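Local coordinates for putative glutathione S-transferase (Corynebacterium glutamicum, PDB 3M1G), which probably catalyses glutathione-dependent transfer reactions, as expected of an omega-like glutathione transferase, at residues Phe53-Glu58 with Ser146-Thr151. Numbering follows the deposited sequence.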
ATOM      1  N   PHE A  53      14.522  -2.388 -42.282  1.00 21.33           N
ATOM      2  CA  PHE A  53      15.623  -3.231 -42.715  1.00 20.22           C
ATOM      3  C   PHE A  53      15.688  -4.467 -41.857  1.00 20.35           C
ATOM      4  O   PHE A  53      15.333  -4.439 -40.686  1.00 20.77           O
ATOM      5  CB  PHE A  53      16.959  -2.481 -42.622  1.00 20.87           C
ATOM      6  CG  PHE A  53      17.128  -1.364 -43.618  1.00 20.60           C
ATOM      7  CD1 PHE A  53      16.515  -0.133 -43.429  1.00 21.67           C
ATOM      8  CD2 PHE A  53      17.939  -1.523 -44.719  1.00 21.19           C
ATOM      9  CE1 PHE A  53      16.706   0.898 -44.355  1.00 19.96           C
ATOM     10  CE2 PHE A  53      18.133  -0.507 -45.621  1.00 22.36           C
ATOM     11  CZ  PHE A  53      17.504   0.712 -45.437  1.00 21.34           C
ATOM     12  N   HIS A  54      16.141  -5.564 -42.445  1.00 20.10           N
ATOM     13  CA  HIS A  54      16.362  -6.815 -41.714  1.00 20.80           C
ATOM     14  C   HIS A  54      17.862  -7.113 -41.633  1.00 20.90           C
ATOM     15  O   HIS A  54      18.585  -7.056 -42.647  1.00 20.98           O
ATOM     16  CB  HIS A  54      15.648  -7.983 -42.381  1.00 20.90           C
ATOM     17  CG  HIS A  54      14.167  -8.000 -42.139  1.00 21.83           C
ATOM     18  ND1 HIS A  54      13.340  -8.946 -42.698  1.00 21.67           N
ATOM     19  CD2 HIS A  54      13.365  -7.138 -41.473  1.00 20.48           C
ATOM     20  CE1 HIS A  54      12.095  -8.687 -42.341  1.00 22.12           C
ATOM     21  NE2 HIS A  54      12.082  -7.595 -41.604  1.00 22.86           N
ATOM     22  N   TRP A  55      18.304  -7.387 -40.410  1.00 20.31           N
ATOM     23  CA  TRP A  55      19.678  -7.653 -40.074  1.00 20.60           C
ATOM     24  C   TRP A  55      19.815  -9.172 -39.802  1.00 19.44           C
ATOM     25  O   TRP A  55      18.831  -9.822 -39.526  1.00 19.89           O
ATOM     26  CB  TRP A  55      20.060  -6.895 -38.808  1.00 19.65           C
ATOM     27  CG  TRP A  55      19.957  -5.423 -38.846  1.00 21.52           C
ATOM     28  CD1 TRP A  55      18.820  -4.672 -39.057  1.00 23.03           C
ATOM     29  CD2 TRP A  55      21.023  -4.474 -38.639  1.00 21.79           C
ATOM     30  NE1 TRP A  55      19.121  -3.337 -38.979  1.00 20.88           N
ATOM     31  CE2 TRP A  55      20.458  -3.183 -38.720  1.00 21.97           C
ATOM     32  CE3 TRP A  55      22.385  -4.593 -38.363  1.00 21.42           C
ATOM     33  CZ2 TRP A  55      21.224  -2.003 -38.557  1.00 23.11           C
ATOM     34  CZ3 TRP A  55      23.132  -3.446 -38.178  1.00 23.38           C
ATOM     35  CH2 TRP A  55      22.544  -2.153 -38.283  1.00 22.13           C
ATOM     36  N   PRO A  56      21.034  -9.709 -39.883  1.00 18.81           N
ATOM     37  CA  PRO A  56      21.260 -11.129 -39.710  1.00 18.93           C
ATOM     38  C   PRO A  56      21.489 -11.542 -38.282  1.00 19.06           C
ATOM     39  O   PRO A  56      22.219 -10.859 -37.557  1.00 19.14           O
ATOM     40  CB  PRO A  56      22.525 -11.383 -40.540  1.00 18.81           C
ATOM     41  CG  PRO A  56      23.280 -10.115 -40.423  1.00 20.71           C
ATOM     42  CD  PRO A  56      22.229  -9.025 -40.420  1.00 18.01           C
ATOM     43  N   VAL A  57      20.873 -12.647 -37.866  1.00 20.01           N
ATOM     44  CA  VAL A  57      21.261 -13.255 -36.569  1.00 20.12           C
ATOM     45  C   VAL A  57      22.696 -13.783 -36.704  1.00 21.09           C
ATOM     46  O   VAL A  57      23.054 -14.388 -37.728  1.00 22.05           O
ATOM     47  CB  VAL A  57      20.323 -14.356 -36.110  1.00 20.22           C
ATOM     48  CG1 VAL A  57      18.887 -13.822 -35.881  1.00 17.49           C
ATOM     49  CG2 VAL A  57      20.311 -15.533 -37.112  1.00 25.24           C
ATOM     50  N   GLU A  58      23.538 -13.413 -35.742  1.00 21.48           N
ATOM     51  CA  GLU A  58      24.879 -13.920 -35.592  1.00 21.48           C
ATOM     52  C   GLU A  58      25.392 -13.585 -34.206  1.00 20.65           C
ATOM     53  O   GLU A  58      24.924 -12.624 -33.589  1.00 21.03           O
ATOM     54  CB  GLU A  58      25.836 -13.340 -36.653  1.00 22.45           C
ATOM     55  CG  GLU A  58      25.906 -11.839 -36.670  1.00 22.05           C
ATOM     56  CD  GLU A  58      26.791 -11.300 -37.790  1.00 22.29           C
ATOM     57  OE1 GLU A  58      28.035 -11.224 -37.618  1.00 21.02           O
ATOM     58  OE2 GLU A  58      26.214 -10.892 -38.839  1.00 20.32           O
ATOM     59  N   SER A 146      29.351  -0.317 -34.439  1.00 30.79           N
ATOM     60  CA  SER A 146      28.955   0.981 -34.988  1.00 30.25           C
ATOM     61  C   SER A 146      28.151   1.803 -33.985  1.00 30.71           C
ATOM     62  O   SER A 146      27.857   2.949 -34.243  1.00 30.69           O
ATOM     63  CB  SER A 146      28.061   0.755 -36.209  1.00 29.52           C
ATOM     64  OG  SER A 146      26.833   0.119 -35.789  1.00 26.62           O
ATOM     65  N   LYS A 147      27.736   1.193 -32.879  1.00 31.06           N
ATOM     66  CA  LYS A 147      26.734   1.765 -31.993  1.00 31.82           C
ATOM     67  C   LYS A 147      25.400   2.143 -32.628  1.00 30.69           C
ATOM     68  O   LYS A 147      24.648   2.878 -32.018  1.00 30.81           O
ATOM     69  CB  LYS A 147      27.288   3.002 -31.259  1.00 33.43           C
ATOM     70  CG  LYS A 147      28.081   2.665 -30.024  1.00 38.14           C
ATOM     71  CD  LYS A 147      29.445   2.124 -30.366  1.00 43.19           C
ATOM     72  CE  LYS A 147      30.340   2.074 -29.124  1.00 47.29           C
ATOM     73  NZ  LYS A 147      30.664   3.435 -28.558  1.00 49.55           N
ATOM     74  N   LYS A 148      25.066   1.662 -33.815  1.00 29.65           N
ATOM     75  CA  LYS A 148      23.743   1.956 -34.347  1.00 30.05           C
ATOM     76  C   LYS A 148      22.673   1.178 -33.570  1.00 28.65           C
ATOM     77  O   LYS A 148      22.836  -0.012 -33.268  1.00 27.77           O
ATOM     78  CB  LYS A 148      23.590   1.546 -35.801  1.00 30.67           C
ATOM     79  CG  LYS A 148      24.334   2.341 -36.854  1.00 37.33           C
ATOM     80  CD  LYS A 148      23.699   2.038 -38.268  1.00 43.14           C
ATOM     81  CE  LYS A 148      22.238   2.666 -38.401  1.00 46.42           C
ATOM     82  NZ  LYS A 148      21.075   1.803 -37.950  1.00 47.36           N
ATOM     83  N   VAL A 149      21.544   1.819 -33.332  1.00 27.45           N
ATOM     84  CA  VAL A 149      20.420   1.138 -32.731  1.00 26.62           C
ATOM     85  C   VAL A 149      19.734   0.371 -33.839  1.00 25.85           C
ATOM     86  O   VAL A 149      19.251   0.948 -34.811  1.00 24.75           O
ATOM     87  CB  VAL A 149      19.425   2.104 -32.084  1.00 27.27           C
ATOM     88  CG1 VAL A 149      18.185   1.336 -31.589  1.00 24.85           C
ATOM     89  CG2 VAL A 149      20.099   2.871 -30.930  1.00 27.13           C
ATOM     90  N   VAL A 150      19.713  -0.953 -33.686  1.00 24.50           N
ATOM     91  CA  VAL A 150      19.028  -1.842 -34.622  1.00 23.00           C
ATOM     92  C   VAL A 150      17.532  -1.818 -34.402  1.00 23.78           C
ATOM     93  O   VAL A 150      16.761  -1.610 -35.352  1.00 24.62           O
ATOM     94  CB  VAL A 150      19.588  -3.274 -34.497  1.00 22.67           C
ATOM     95  CG1 VAL A 150      18.824  -4.223 -35.406  1.00 21.22           C
ATOM     96  CG2 VAL A 150      21.105  -3.244 -34.794  1.00 20.37           C
ATOM     97  N   THR A 151      17.102  -1.986 -33.156  1.00 23.00           N
ATOM     98  CA  THR A 151      15.689  -1.930 -32.854  1.00 23.48           C
ATOM     99  C   THR A 151      15.411  -1.565 -31.396  1.00 23.56           C
ATOM    100  O   THR A 151      16.145  -1.967 -30.495  1.00 23.42           O
ATOM    101  CB  THR A 151      14.973  -3.297 -33.119  1.00 24.46           C
ATOM    102  OG1 THR A 151      13.678  -3.301 -32.489  1.00 21.49           O
ATOM    103  CG2 THR A 151      15.802  -4.450 -32.595  1.00 21.94           C
TER
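Val150 sets both its methyls against one face of the Trp55 indole. CG1 sits 3.6 Å from the centroid of the five-membered ring and only 6° off the ring normal, which identifies a CH-pi contact. CG2 sits over the six-membered side, offset toward its rim, 3.9 Å from Trp55 CH2 and 3.7 Å from the ring plane. The valine torsion, with CG1 anti to the backbone N (chi1 177°), turns both methyls to the indole. Trp55 NE1 hydrogen-bonds Asp33 OD2, a bond that would restrain the ring's rotation.

The solvent side is looser. Lys148, an exposed residue, makes a single contact here: it curls through bends at chi3 and chi4 to bring NZ to the indole edge, in its plane and 3.9 Å from Trp55 CZ2. Its own backbone N donates to Ser146 OG (3.1 Å, 167°), closing an ST turn.

No hydrogen bond links the two segments; side-chain packing joins them. Strand 53-56 is central between 34-36 and 46-47, while 149-151 is an edge strand of the thioredoxin-like sheet, beside 140-143. Ile35 and Tyr62 also pack on Val150, extending the junction into strands 34-36 and 62-66.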